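PDB 2RLC: choloylglycine hydrolase from Clostridium perfringens, which hydrolyses the amide bond of glycine- and taurine-conjugated bile salts to release free bile acids, and can also couple cholate to taurine. Local coordinates for residues F15-D20 against T275-C280; D20-F25 against E269-L274; A259-S264 against N291-N296. One frame throughout, in Å; residues are numbered along the deposited sequence.

Contact 1: F15-D20 against T275-C280; sequences FGRNMD and TQYTSC. With CHD (cholic acid), chain D.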
loop_
_atom_site.group_PDB
_atom_site.type_symbol
_atom_site.label_atom_id
_atom_site.label_comp_id
_atom_site.label_asym_id
_atom_site.label_seq_id
_atom_site.Cartn_x
_atom_site.Cartn_y
_atom_site.Cartn_z
ATOM N N PHE A 15 -14.424 8.690 25.892
ATOM C CA PHE A 15 -15.180 8.332 24.704
ATOM C C PHE A 15 -15.429 9.584 23.886
ATOM O O PHE A 15 -15.810 10.621 24.425
ATOM C CB PHE A 15 -16.505 7.652 25.073
ATOM C CG PHE A 15 -17.402 7.392 23.897
ATOM C CD1 PHE A 15 -17.052 6.457 22.924
ATOM C CD2 PHE A 15 -18.603 8.081 23.761
ATOM C CE1 PHE A 15 -17.888 6.217 21.832
ATOM C CE2 PHE A 15 -19.445 7.848 22.677
ATOM C CZ PHE A 15 -19.088 6.917 21.708
ATOM N N GLY A 16 -15.194 9.492 22.585
ATOM C CA GLY A 16 -15.367 10.647 21.718
ATOM C C GLY A 16 -15.184 10.343 20.253
ATOM O O GLY A 16 -15.211 9.182 19.835
ATOM N N ARG A 17 -14.984 11.403 19.473
ATOM C CA ARG A 17 -14.999 11.290 18.025
ATOM C C ARG A 17 -14.381 12.486 17.325
ATOM O O ARG A 17 -14.331 13.592 17.876
ATOM C CB ARG A 17 -16.443 11.115 17.534
ATOM C CG ARG A 17 -17.411 12.233 17.965
ATOM C CD ARG A 17 -17.547 13.337 16.907
ATOM N NE ARG A 17 -18.038 12.809 15.635
ATOM C CZ ARG A 17 -19.306 12.489 15.392
ATOM N NH1 ARG A 17 -20.233 12.651 16.328
ATOM N NH2 ARG A 17 -19.653 12.011 14.204
ATOM N N ASN A 18 -13.911 12.234 16.107
ATOM C CA ASN A 18 -13.679 13.266 15.111
ATOM C C ASN A 18 -14.975 13.490 14.348
ATOM O O ASN A 18 -15.624 12.526 13.932
ATOM C CB ASN A 18 -12.613 12.816 14.111
ATOM C CG ASN A 18 -11.199 12.987 14.630
ATOM O OD1 ASN A 18 -10.958 13.674 15.620
ATOM N ND2 ASN A 18 -10.248 12.371 13.938
HETATM N N MSE A 19 -15.343 14.756 14.170
HETATM C CA MSE A 19 -16.445 15.133 13.295
HETATM C C MSE A 19 -15.859 15.569 11.961
HETATM O O MSE A 19 -15.222 16.618 11.878
HETATM C CB MSE A 19 -17.264 16.269 13.912
HETATM C CG MSE A 19 -18.272 16.925 12.960
HETATM SE SE MSE A 19 -19.651 15.685 12.384
HETATM C CE MSE A 19 -20.501 15.396 14.097
ATOM N N ASP A 20 -16.073 14.755 10.928
ATOM C CA ASP A 20 -15.525 15.019 9.601
ATOM C C ASP A 20 -16.636 15.385 8.622
ATOM O O ASP A 20 -17.298 14.504 8.070
ATOM C CB ASP A 20 -14.753 13.797 9.077
ATOM C CG ASP A 20 -13.700 13.294 10.055
ATOM O OD1 ASP A 20 -13.199 14.095 10.877
ATOM O OD2 ASP A 20 -13.369 12.091 9.990
ATOM N N THR A 275 -11.814 17.582 9.501
ATOM C CA THR A 275 -12.168 17.294 10.878
ATOM C C THR A 275 -12.497 18.615 11.554
ATOM O O THR A 275 -11.606 19.364 11.968
ATOM C CB THR A 275 -11.048 16.528 11.605
ATOM O OG1 THR A 275 -10.857 15.270 10.951
ATOM C CG2 THR A 275 -11.416 16.277 13.067
ATOM N N GLN A 276 -13.794 18.897 11.625
ATOM C CA GLN A 276 -14.303 20.158 12.149
ATOM C C GLN A 276 -14.043 20.280 13.637
ATOM O O GLN A 276 -13.617 21.334 14.112
ATOM C CB GLN A 276 -15.798 20.301 11.847
ATOM C CG GLN A 276 -16.128 20.331 10.355
ATOM C CD GLN A 276 -15.785 21.658 9.687
ATOM O OE1 GLN A 276 -15.311 22.597 10.333
ATOM N NE2 GLN A 276 -16.019 21.736 8.380
ATOM N N TYR A 277 -14.301 19.196 14.365
ATOM C CA TYR A 277 -13.986 19.133 15.784
ATOM C C TYR A 277 -13.615 17.732 16.246
ATOM O O TYR A 277 -13.913 16.732 15.579
ATOM C CB TYR A 277 -15.115 19.733 16.648
ATOM C CG TYR A 277 -16.375 18.903 16.800
ATOM C CD1 TYR A 277 -16.463 17.887 17.760
ATOM C CD2 TYR A 277 -17.501 19.169 16.022
ATOM C CE1 TYR A 277 -17.627 17.138 17.914
ATOM C CE2 TYR A 277 -18.672 18.430 16.175
ATOM C CZ TYR A 277 -18.726 17.416 17.114
ATOM O OH TYR A 277 -19.889 16.693 17.251
ATOM N N THR A 278 -12.941 17.683 17.388
ATOM C CA THR A 278 -12.645 16.439 18.074
ATOM C C THR A 278 -13.155 16.559 19.500
ATOM O O THR A 278 -12.742 17.459 20.237
ATOM C CB THR A 278 -11.130 16.138 18.083
ATOM O OG1 THR A 278 -10.648 16.060 16.736
ATOM C CG2 THR A 278 -10.848 14.819 18.800
ATOM N N SER A 279 -14.058 15.659 19.882
ATOM C CA SER A 279 -14.582 15.633 21.239
ATOM C C SER A 279 -14.032 14.450 22.015
ATOM O O SER A 279 -13.748 13.396 21.445
ATOM C CB SER A 279 -16.111 15.600 21.245
ATOM O OG SER A 279 -16.610 14.428 20.625
ATOM N N CYS A 280 -13.870 14.653 23.315
ATOM C CA CYS A 280 -13.478 13.594 24.230
ATOM C C CYS A 280 -14.244 13.743 25.537
ATOM O O CYS A 280 -14.126 14.755 26.228
ATOM C CB CYS A 280 -11.974 13.632 24.487
ATOM S SG CYS A 280 -11.423 12.331 25.601
HETATM C C1 CHD D . -30.189 19.686 10.044
HETATM C C2 CHD D . -29.913 19.295 8.591
HETATM C C3 CHD D . -31.103 18.566 7.982
HETATM O O3 CHD D . -30.746 18.098 6.679
HETATM C C4 CHD D . -31.505 17.372 8.845
HETATM C C5 CHD D . -31.690 17.701 10.338
HETATM C C6 CHD D . -32.007 16.411 11.111
HETATM C C7 CHD D . -30.790 15.524 11.406
HETATM O O7 CHD D . -30.452 14.787 10.221
HETATM C C8 CHD D . -29.576 16.301 11.949
HETATM C C9 CHD D . -29.287 17.590 11.147
HETATM C C10 CHD D . -30.523 18.498 10.958
HETATM C C11 CHD D . -28.034 18.326 11.669
HETATM C C12 CHD D . -26.795 17.423 11.769
HETATM O O12 CHD D . -26.329 17.100 10.450
HETATM C C13 CHD D . -27.076 16.148 12.586
HETATM C C14 CHD D . -28.288 15.464 11.954
HETATM C C15 CHD D . -28.334 14.043 12.530
HETATM C C16 CHD D . -26.851 13.751 12.840
HETATM C C17 CHD D . -26.064 15.008 12.422
HETATM C C18 CHD D . -27.289 16.504 14.066
HETATM C C19 CHD D . -30.978 19.120 12.280
HETATM C C20 CHD D . -24.691 15.111 13.120
HETATM C C21 CHD D . -23.861 16.312 12.666
HETATM C C22 CHD D . -23.856 13.833 12.976
HETATM C C23 CHD D . -23.680 13.382 11.522
HETATM O O25 CHD D . -21.911 13.060 9.983
HETATM C C24 CHD D . -22.243 13.064 11.190
HETATM O O26 CHD D . -21.444 12.818 12.119
#
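Segments 15-20 and 275-280 lie antiparallel as neighbouring strands, from Gly16 facing Cys280 to Asp20 facing Thr275, their axes 4.6 Å apart at the closest and their directions 157° apart. Arg17 and Ser279 form a hydrogen-bonded pair, with Ser279 N giving to Arg17 O at 2.9 Å. Farther along, Met19 N makes an almost straight bond to Tyr277 O, but Met19 O is taken by Gln276 N, one residue earlier. The register slips there by one residue: a beta bulge, which leaves Tyr277 N without a partner in the model.

One face carries Arg17, Met19, Tyr277 and Ser279. Selenomethionine Met19 lays its CB over the Tyr277 ring, 3.6 Å from the centroid, a CH-pi contact. Its chain then bends at both chi2 and chi3, bringing CE back above the centre of the Arg17 guanidinium. Arg17 NE donates to Asn18 O, NH1 forms a salt bridge with Asp68, and Arg17 NH2 bonds to Gly79 O while lying 2.9 Å from cholate O26. The Asp68 carboxylate also bonds to Tyr277 OH and Ser279 OG, and probably helps to hold all three side chains in place.

On the other face, hydroxyls serve acids and amides. Thr278 OG1 donates to Asn18 OD1 at 2.7 Å, the two side chains lying alongside each other. Thr275 OG1 reaches Asp20 OD1 at 2.6 Å from above the carboxylate plane, and its CG2 rests against Asn18 CG. The same OG1 accepts from Met260 N.

Both strands belong to one antiparallel sheet of the alpha-beta-beta-alpha Ntn-hydrolase fold. The nucleophile-bearing N terminus pairs with strand 13-21 (Asn18 with Thr2, Gly16 with Leu4), Asp20 N bonds to the oxidised Cys1, and Arg17 NH2 lies beside the product carboxylate.

Contact 2: D20-F25 against E269-L274; sequences DIEYSF and EEKSDL. With CHD (cholic acid), chain D; SO4 (sulfate ion), chain B.
Ile21 and Leu274 pair through two weak bonds, Ile21 N to Leu274 O at 3.1 Å, with a bent geometry, and Leu274 N to Ile21 O at 3.4 Å, much straighter but long. Beside this fraying end of the sheet, Asp20 CA points its hydrogen at Leu274 O. Asp273 brings its carboxylate back over the opposing backbone: with CG anti to the backbone N (chi1 -164°), OD1 comes within 3.2 Å of Ile21 CA. A water joins the other oxygen to the chain across the gap, 2.5 Å from Asp273 OD2 and hydrogen-bonded to Asp20 O as well.

Glu22 lies farther out. Glu22 CB rests 3.5 Å from Ser272 O, and the bent chain carries Glu22 OE1 to 4.1 Å from Asp273 OD1, the two carboxylate planes steeply inclined. A second water spans Glu22 OE2 and Glu269 OE1, donating to both.

Behind the first shell, Gln276 NE2 bonds to Ile21 O. Ser272 binds a sulfate, probably from the crystallisation liquor: Ser272 N gives a nearly straight bond to sulfate O2, and Ser272 OG one of 2.7 Å to O1. That OG also bonds to Arg266 NH1, and Arg262 NH1 holds the same ion. Ile21 CG2 lies near the bile acid carboxylate, and the Phe25 ring takes the cholate methyl C21 over the centre of one face.

The water between Glu22 and Glu269 probably eases the repulsion of that pair, whereas the direct approach of Glu22 to Asp273 would if anything be unfavourable. At the strand end, the water from Asp273 to Asp20 O adds to the two weak backbone bonds.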
loop_
_atom_site.group_PDB
_atom_site.type_symbol
_atom_site.label_atom_id
_atom_site.label_comp_id
_atom_site.label_asym_id
_atom_site.label_seq_id
_atom_site.Cartn_x
_atom_site.Cartn_y
_atom_site.Cartn_z
ATOM N N ASP A 20 -16.073 14.755 10.928
ATOM C CA ASP A 20 -15.525 15.019 9.601
ATOM C C ASP A 20 -16.636 15.385 8.622
ATOM O O ASP A 20 -17.298 14.504 8.070
ATOM C CB ASP A 20 -14.753 13.797 9.077
ATOM C CG ASP A 20 -13.700 13.294 10.055
ATOM O OD1 ASP A 20 -13.199 14.095 10.877
ATOM O OD2 ASP A 20 -13.369 12.091 9.990
ATOM N N ILE A 21 -16.840 16.686 8.420
ATOM C CA ILE A 21 -17.872 17.195 7.497
ATOM C C ILE A 21 -17.388 18.448 6.763
ATOM O O ILE A 21 -16.421 19.082 7.186
ATOM C CB ILE A 21 -19.219 17.494 8.212
ATOM C CG1 ILE A 21 -19.000 18.401 9.428
ATOM C CG2 ILE A 21 -19.941 16.194 8.592
ATOM C CD1 ILE A 21 -20.269 18.767 10.171
ATOM N N GLU A 22 -18.061 18.797 5.669
ATOM C CA GLU A 22 -17.653 19.936 4.837
ATOM C C GLU A 22 -18.472 21.207 5.109
ATOM O O GLU A 22 -18.312 22.219 4.420
ATOM C CB GLU A 22 -17.700 19.559 3.347
ATOM C CG GLU A 22 -19.104 19.376 2.754
ATOM C CD GLU A 22 -19.654 17.960 2.881
ATOM O OE1 GLU A 22 -19.323 17.247 3.856
ATOM O OE2 GLU A 22 -20.440 17.558 1.993
ATOM N N TYR A 23 -19.327 21.148 6.125
ATOM C CA TYR A 23 -20.258 22.233 6.438
ATOM C C TYR A 23 -20.421 22.430 7.949
ATOM O O TYR A 23 -19.973 21.604 8.744
ATOM C CB TYR A 23 -21.624 21.956 5.789
ATOM C CG TYR A 23 -22.230 20.622 6.181
ATOM C CD1 TYR A 23 -23.055 20.512 7.300
ATOM C CD2 TYR A 23 -21.975 19.469 5.435
ATOM C CE1 TYR A 23 -23.611 19.289 7.670
ATOM C CE2 TYR A 23 -22.523 18.239 5.798
ATOM C CZ TYR A 23 -23.342 18.159 6.914
ATOM O OH TYR A 23 -23.891 16.952 7.281
ATOM N N SER A 24 -21.055 23.535 8.332
ATOM C CA SER A 24 -21.456 23.765 9.715
ATOM C C SER A 24 -22.892 23.287 9.879
ATOM O O SER A 24 -23.712 23.467 8.975
ATOM C CB SER A 24 -21.367 25.255 10.060
ATOM O OG SER A 24 -22.005 25.543 11.296
ATOM N N PHE A 25 -23.194 22.665 11.016
ATOM C CA PHE A 25 -24.582 22.327 11.327
ATOM C C PHE A 25 -25.169 23.201 12.439
ATOM O O PHE A 25 -26.040 22.766 13.193
ATOM C CB PHE A 25 -24.790 20.814 11.561
ATOM C CG PHE A 25 -23.979 20.224 12.691
ATOM C CD1 PHE A 25 -22.648 19.864 12.500
ATOM C CD2 PHE A 25 -24.568 19.963 13.926
ATOM C CE1 PHE A 25 -21.901 19.290 13.531
ATOM C CE2 PHE A 25 -23.832 19.389 14.965
ATOM C CZ PHE A 25 -22.494 19.052 14.765
ATOM N N GLU A 269 -18.740 18.389 -4.816
ATOM C CA GLU A 269 -19.138 19.801 -4.868
ATOM C C GLU A 269 -17.962 20.760 -4.643
ATOM O O GLU A 269 -18.167 21.946 -4.358
ATOM C CB GLU A 269 -20.252 20.091 -3.855
ATOM C CG GLU A 269 -21.602 19.447 -4.173
ATOM C CD GLU A 269 -21.698 17.998 -3.722
ATOM O OE1 GLU A 269 -20.857 17.561 -2.902
ATOM O OE2 GLU A 269 -22.622 17.292 -4.183
ATOM N N GLU A 270 -16.741 20.237 -4.771
ATOM C CA GLU A 270 -15.497 21.011 -4.641
ATOM C C GLU A 270 -15.360 21.746 -3.300
ATOM O O GLU A 270 -14.920 22.900 -3.248
ATOM C CB GLU A 270 -15.317 21.972 -5.826
ATOM C CG GLU A 270 -14.932 21.288 -7.132
ATOM C CD GLU A 270 -14.870 22.253 -8.300
ATOM O OE1 GLU A 270 -15.887 22.927 -8.576
ATOM O OE2 GLU A 270 -13.803 22.334 -8.946
ATOM N N LYS A 271 -15.745 21.062 -2.227
ATOM C CA LYS A 271 -15.559 21.561 -0.867
ATOM C C LYS A 271 -14.605 20.648 -0.108
ATOM O O LYS A 271 -14.566 19.441 -0.353
ATOM C CB LYS A 271 -16.897 21.638 -0.128
ATOM C CG LYS A 271 -17.797 22.787 -0.561
ATOM C CD LYS A 271 -19.114 22.756 0.206
ATOM C CE LYS A 271 -19.947 24.005 -0.042
ATOM N NZ LYS A 271 -19.362 25.218 0.603
ATOM N N SER A 272 -13.837 21.229 0.808
ATOM C CA SER A 272 -12.924 20.450 1.635
ATOM C C SER A 272 -13.650 19.787 2.795
ATOM O O SER A 272 -14.292 20.451 3.613
ATOM C CB SER A 272 -11.764 21.305 2.147
ATOM O OG SER A 272 -10.885 21.644 1.090
ATOM N N ASP A 273 -13.554 18.464 2.838
ATOM C CA ASP A 273 -14.029 17.692 3.967
ATOM C C ASP A 273 -12.923 17.732 5.013
ATOM O O ASP A 273 -11.787 17.346 4.743
ATOM C CB ASP A 273 -14.308 16.253 3.530
ATOM C CG ASP A 273 -15.163 15.487 4.521
ATOM O OD1 ASP A 273 -15.685 16.091 5.480
ATOM O OD2 ASP A 273 -15.316 14.262 4.329
ATOM N N LEU A 274 -13.237 18.235 6.199
ATOM C CA LEU A 274 -12.222 18.314 7.238
ATOM C C LEU A 274 -12.740 17.852 8.588
ATOM O O LEU A 274 -13.949 17.720 8.786
ATOM C CB LEU A 274 -11.613 19.721 7.309
ATOM C CG LEU A 274 -12.522 20.931 7.500
ATOM C CD1 LEU A 274 -12.628 21.260 8.968
ATOM C CD2 LEU A 274 -11.962 22.114 6.746
HETATM C C1 CHD D . -30.189 19.686 10.044
HETATM C C2 CHD D . -29.913 19.295 8.591
HETATM C C3 CHD D . -31.103 18.566 7.982
HETATM O O3 CHD D . -30.746 18.098 6.679
HETATM C C4 CHD D . -31.505 17.372 8.845
HETATM C C5 CHD D . -31.690 17.701 10.338
HETATM C C6 CHD D . -32.007 16.411 11.111
HETATM C C7 CHD D . -30.790 15.524 11.406
HETATM O O7 CHD D . -30.452 14.787 10.221
HETATM C C8 CHD D . -29.576 16.301 11.949
HETATM C C9 CHD D . -29.287 17.590 11.147
HETATM C C10 CHD D . -30.523 18.498 10.958
HETATM C C11 CHD D . -28.034 18.326 11.669
HETATM C C12 CHD D . -26.795 17.423 11.769
HETATM O O12 CHD D . -26.329 17.100 10.450
HETATM C C13 CHD D . -27.076 16.148 12.586
HETATM C C14 CHD D . -28.288 15.464 11.954
HETATM C C15 CHD D . -28.334 14.043 12.530
HETATM C C16 CHD D . -26.851 13.751 12.840
HETATM C C17 CHD D . -26.064 15.008 12.422
HETATM C C18 CHD D . -27.289 16.504 14.066
HETATM C C19 CHD D . -30.978 19.120 12.280
HETATM C C20 CHD D . -24.691 15.111 13.120
HETATM C C21 CHD D . -23.861 16.312 12.666
HETATM C C22 CHD D . -23.856 13.833 12.976
HETATM C C23 CHD D . -23.680 13.382 11.522
HETATM O O25 CHD D . -21.911 13.060 9.983
HETATM C C24 CHD D . -22.243 13.064 11.190
HETATM O O26 CHD D . -21.444 12.818 12.119
HETATM S S SO4 B . -12.749 24.785 1.556
HETATM O O1 SO4 B . -11.780 24.179 0.652
HETATM O O2 SO4 B . -14.044 24.140 1.363
HETATM O O3 SO4 B . -12.303 24.597 2.932
HETATM O O4 SO4 B . -12.860 26.213 1.267
HETATM O O HOH W 1 -17.153 13.297 5.745
HETATM O O HOH W 2 -19.974 18.944 -0.655
#

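Contact 3: A259-S264 against N291-N296; sequences AMVRGS and NTYENN. With SO4 (sulfate ion), chain B.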
loop_
_atom_site.group_PDB
_atom_site.type_symbol
_atom_site.label_atom_id
_atom_site.label_comp_id
_atom_site.label_asym_id
_atom_site.label_seq_id
_atom_site.Cartn_x
_atom_site.Cartn_y
_atom_site.Cartn_z
ATOM N N ALA A 259 -7.382 12.552 11.311
ATOM C CA ALA A 259 -8.073 13.812 11.051
ATOM C C ALA A 259 -7.837 14.291 9.622
ATOM O O ALA A 259 -6.717 14.216 9.111
ATOM C CB ALA A 259 -7.624 14.879 12.051
HETATM N N MSE A 260 -8.892 14.787 8.982
HETATM C CA MSE A 260 -8.793 15.291 7.617
HETATM C C MSE A 260 -8.256 16.714 7.592
HETATM O O MSE A 260 -8.608 17.535 8.442
HETATM C CB MSE A 260 -10.146 15.225 6.914
HETATM C CG MSE A 260 -10.646 13.819 6.667
HETATM SE SE MSE A 260 -12.474 13.846 6.016
HETATM C CE MSE A 260 -12.908 11.966 6.260
ATOM N N VAL A 261 -7.403 16.988 6.609
ATOM C CA VAL A 261 -6.709 18.263 6.485
ATOM C C VAL A 261 -7.274 19.027 5.288
ATOM O O VAL A 261 -7.497 18.443 4.222
ATOM C CB VAL A 261 -5.181 18.033 6.318
ATOM C CG1 VAL A 261 -4.421 19.349 6.317
ATOM C CG2 VAL A 261 -4.651 17.127 7.426
ATOM N N ARG A 262 -7.510 20.327 5.473
ATOM C CA ARG A 262 -8.100 21.171 4.432
ATOM C C ARG A 262 -7.362 21.038 3.105
ATOM O O ARG A 262 -6.133 21.093 3.068
ATOM C CB ARG A 262 -8.110 22.641 4.868
ATOM C CG ARG A 262 -9.051 23.520 4.057
ATOM C CD ARG A 262 -8.897 24.995 4.410
ATOM N NE ARG A 262 -9.276 25.284 5.791
ATOM C CZ ARG A 262 -10.514 25.551 6.200
ATOM N NH1 ARG A 262 -11.527 25.559 5.338
ATOM N NH2 ARG A 262 -10.744 25.810 7.481
ATOM N N GLY A 263 -8.124 20.849 2.028
ATOM C CA GLY A 263 -7.569 20.807 0.677
ATOM C C GLY A 263 -7.409 19.442 0.033
ATOM O O GLY A 263 -7.505 19.325 -1.193
ATOM N N SER A 264 -7.168 18.413 0.850
ATOM C CA SER A 264 -6.802 17.081 0.342
ATOM C C SER A 264 -7.933 16.050 0.274
ATOM O O SER A 264 -7.780 15.002 -0.361
ATOM C CB SER A 264 -5.609 16.509 1.121
ATOM O OG SER A 264 -5.780 16.660 2.517
ATOM N N ASN A 291 -11.905 20.254 20.959
ATOM C CA ASN A 291 -11.251 21.326 20.218
ATOM C C ASN A 291 -11.820 21.376 18.806
ATOM O O ASN A 291 -12.683 20.565 18.458
ATOM C CB ASN A 291 -9.717 21.191 20.246
ATOM C CG ASN A 291 -9.201 19.958 19.512
ATOM O OD1 ASN A 291 -9.950 19.239 18.850
ATOM N ND2 ASN A 291 -7.896 19.722 19.622
ATOM N N THR A 292 -11.370 22.335 18.004
ATOM C CA THR A 292 -11.893 22.490 16.650
ATOM C C THR A 292 -10.766 22.658 15.646
ATOM O O THR A 292 -9.604 22.839 16.025
ATOM C CB THR A 292 -12.848 23.700 16.532
ATOM O OG1 THR A 292 -12.114 24.915 16.743
ATOM C CG2 THR A 292 -13.988 23.595 17.545
ATOM N N TYR A 293 -11.117 22.609 14.364
ATOM C CA TYR A 293 -10.141 22.796 13.305
ATOM C C TYR A 293 -9.466 24.170 13.426
ATOM O O TYR A 293 -8.257 24.303 13.218
ATOM C CB TYR A 293 -10.800 22.633 11.937
ATOM C CG TYR A 293 -9.798 22.441 10.832
ATOM C CD1 TYR A 293 -9.230 23.539 10.183
ATOM C CD2 TYR A 293 -9.399 21.162 10.442
ATOM C CE1 TYR A 293 -8.298 23.368 9.177
ATOM C CE2 TYR A 293 -8.468 20.982 9.430
ATOM C CZ TYR A 293 -7.923 22.090 8.803
ATOM O OH TYR A 293 -6.995 21.917 7.806
ATOM N N GLU A 294 -10.255 25.177 13.791
ATOM C CA GLU A 294 -9.765 26.545 13.918
ATOM C C GLU A 294 -9.007 26.786 15.228
ATOM O O GLU A 294 -8.006 27.511 15.247
ATOM C CB GLU A 294 -10.922 27.536 13.772
ATOM C CG GLU A 294 -11.540 27.588 12.372
ATOM C CD GLU A 294 -12.512 26.448 12.081
ATOM O OE1 GLU A 294 -12.925 25.730 13.022
ATOM O OE2 GLU A 294 -12.867 26.276 10.895
ATOM N N ASN A 295 -9.489 26.183 16.314
ATOM C CA ASN A 295 -8.870 26.331 17.634
ATOM C C ASN A 295 -8.545 24.980 18.263
ATOM O O ASN A 295 -9.432 24.280 18.756
ATOM C CB ASN A 295 -9.763 27.160 18.572
ATOM C CG ASN A 295 -9.154 27.345 19.964
ATOM O OD1 ASN A 295 -7.952 27.151 20.169
ATOM N ND2 ASN A 295 -9.989 27.734 20.923
ATOM N N ASN A 296 -7.261 24.633 18.258
ATOM C CA ASN A 296 -6.819 23.326 18.731
ATOM C C ASN A 296 -6.730 23.195 20.252
ATOM O O ASN A 296 -6.517 22.093 20.755
ATOM C CB ASN A 296 -5.477 22.945 18.092
ATOM C CG ASN A 296 -4.334 23.818 18.572
ATOM O OD1 ASN A 296 -4.472 25.036 18.677
ATOM N ND2 ASN A 296 -3.201 23.198 18.871
HETATM S S SO4 B . -12.749 24.785 1.556
HETATM O O1 SO4 B . -11.780 24.179 0.652
HETATM O O2 SO4 B . -14.044 24.140 1.363
HETATM O O3 SO4 B . -12.303 24.597 2.932
HETATM O O4 SO4 B . -12.860 26.213 1.267
#
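Met260 O meets the Tyr293 ring at its edge, near the ring plane, 3.6 Å from CE2. The selenomethionine side chain, in the conformer modelled here, leads away from the ring; Met260 also touches the bound glycine. Val261 follows along the same edge, its CA near the ring plane and its CG1 lying 3.9 Å from Tyr293 OH.

Arg262 does most on the first segment. Arg262 N donates to Tyr293 OH at 2.9 Å with an angle of 165°, and its CB is pressed against the same oxygen. Tyr293 can reach this far because CG stands anti to the backbone N (chi1 -164°), extending the ring out from the turn that ends strand 287-292. That turn is an ST motif, Thr292 OG1 accepting from Asn295 N, at the end of a strand of the antiparallel sheet of this Ntn-hydrolase fold. It also faces the second subunit: His253 of that subunit stacks on the Tyr293 ring, and Glu250 of that subunit bonds to Tyr293 OH with one oxygen and forms a salt bridge to Arg262 NE with the other.

The Arg262 guanidinium stands nearly perpendicular to the tyrosine ring, planes 89° apart, with Arg262 NH2 3.8 Å from Tyr293 CD1. Arg262 NH1 donates a bent bond to sulfate O3 at 2.7 Å, in the guanidinium plane. Glu294 OE2 also approaches that plane, but at 4.0 Å from Arg262 NH2 it is too far for a salt bridge.

Gly263 then turns the chain with a positive phi that suits glycine, its N weakly bonded to Ser272 OG. Ser264 N closes the bend with a weak bond back to Val261 O.

Overall arrangement
Followed from the N terminus, strand 13-21 opens two loops. Contact 1 closes the longer one, when strand 274-282 returns to lie beside residues 15-20 in the six-stranded sheet; contact 2 is nested within it, joining the end of strand 13-21 to residues 269-274 just before that partner strand begins. They share Asp20. Contact 3 starts at residues 259-264, inside both loops, and ends beyond them at 291-296, so it crosses the other two. It ties the loop after helix 248-256 to the end of strand 287-292, the next strand in the sheet. Contacts 1 and 2 touch the bile acid, whereas contacts 2 and 3 share the sulfate and border the second subunit.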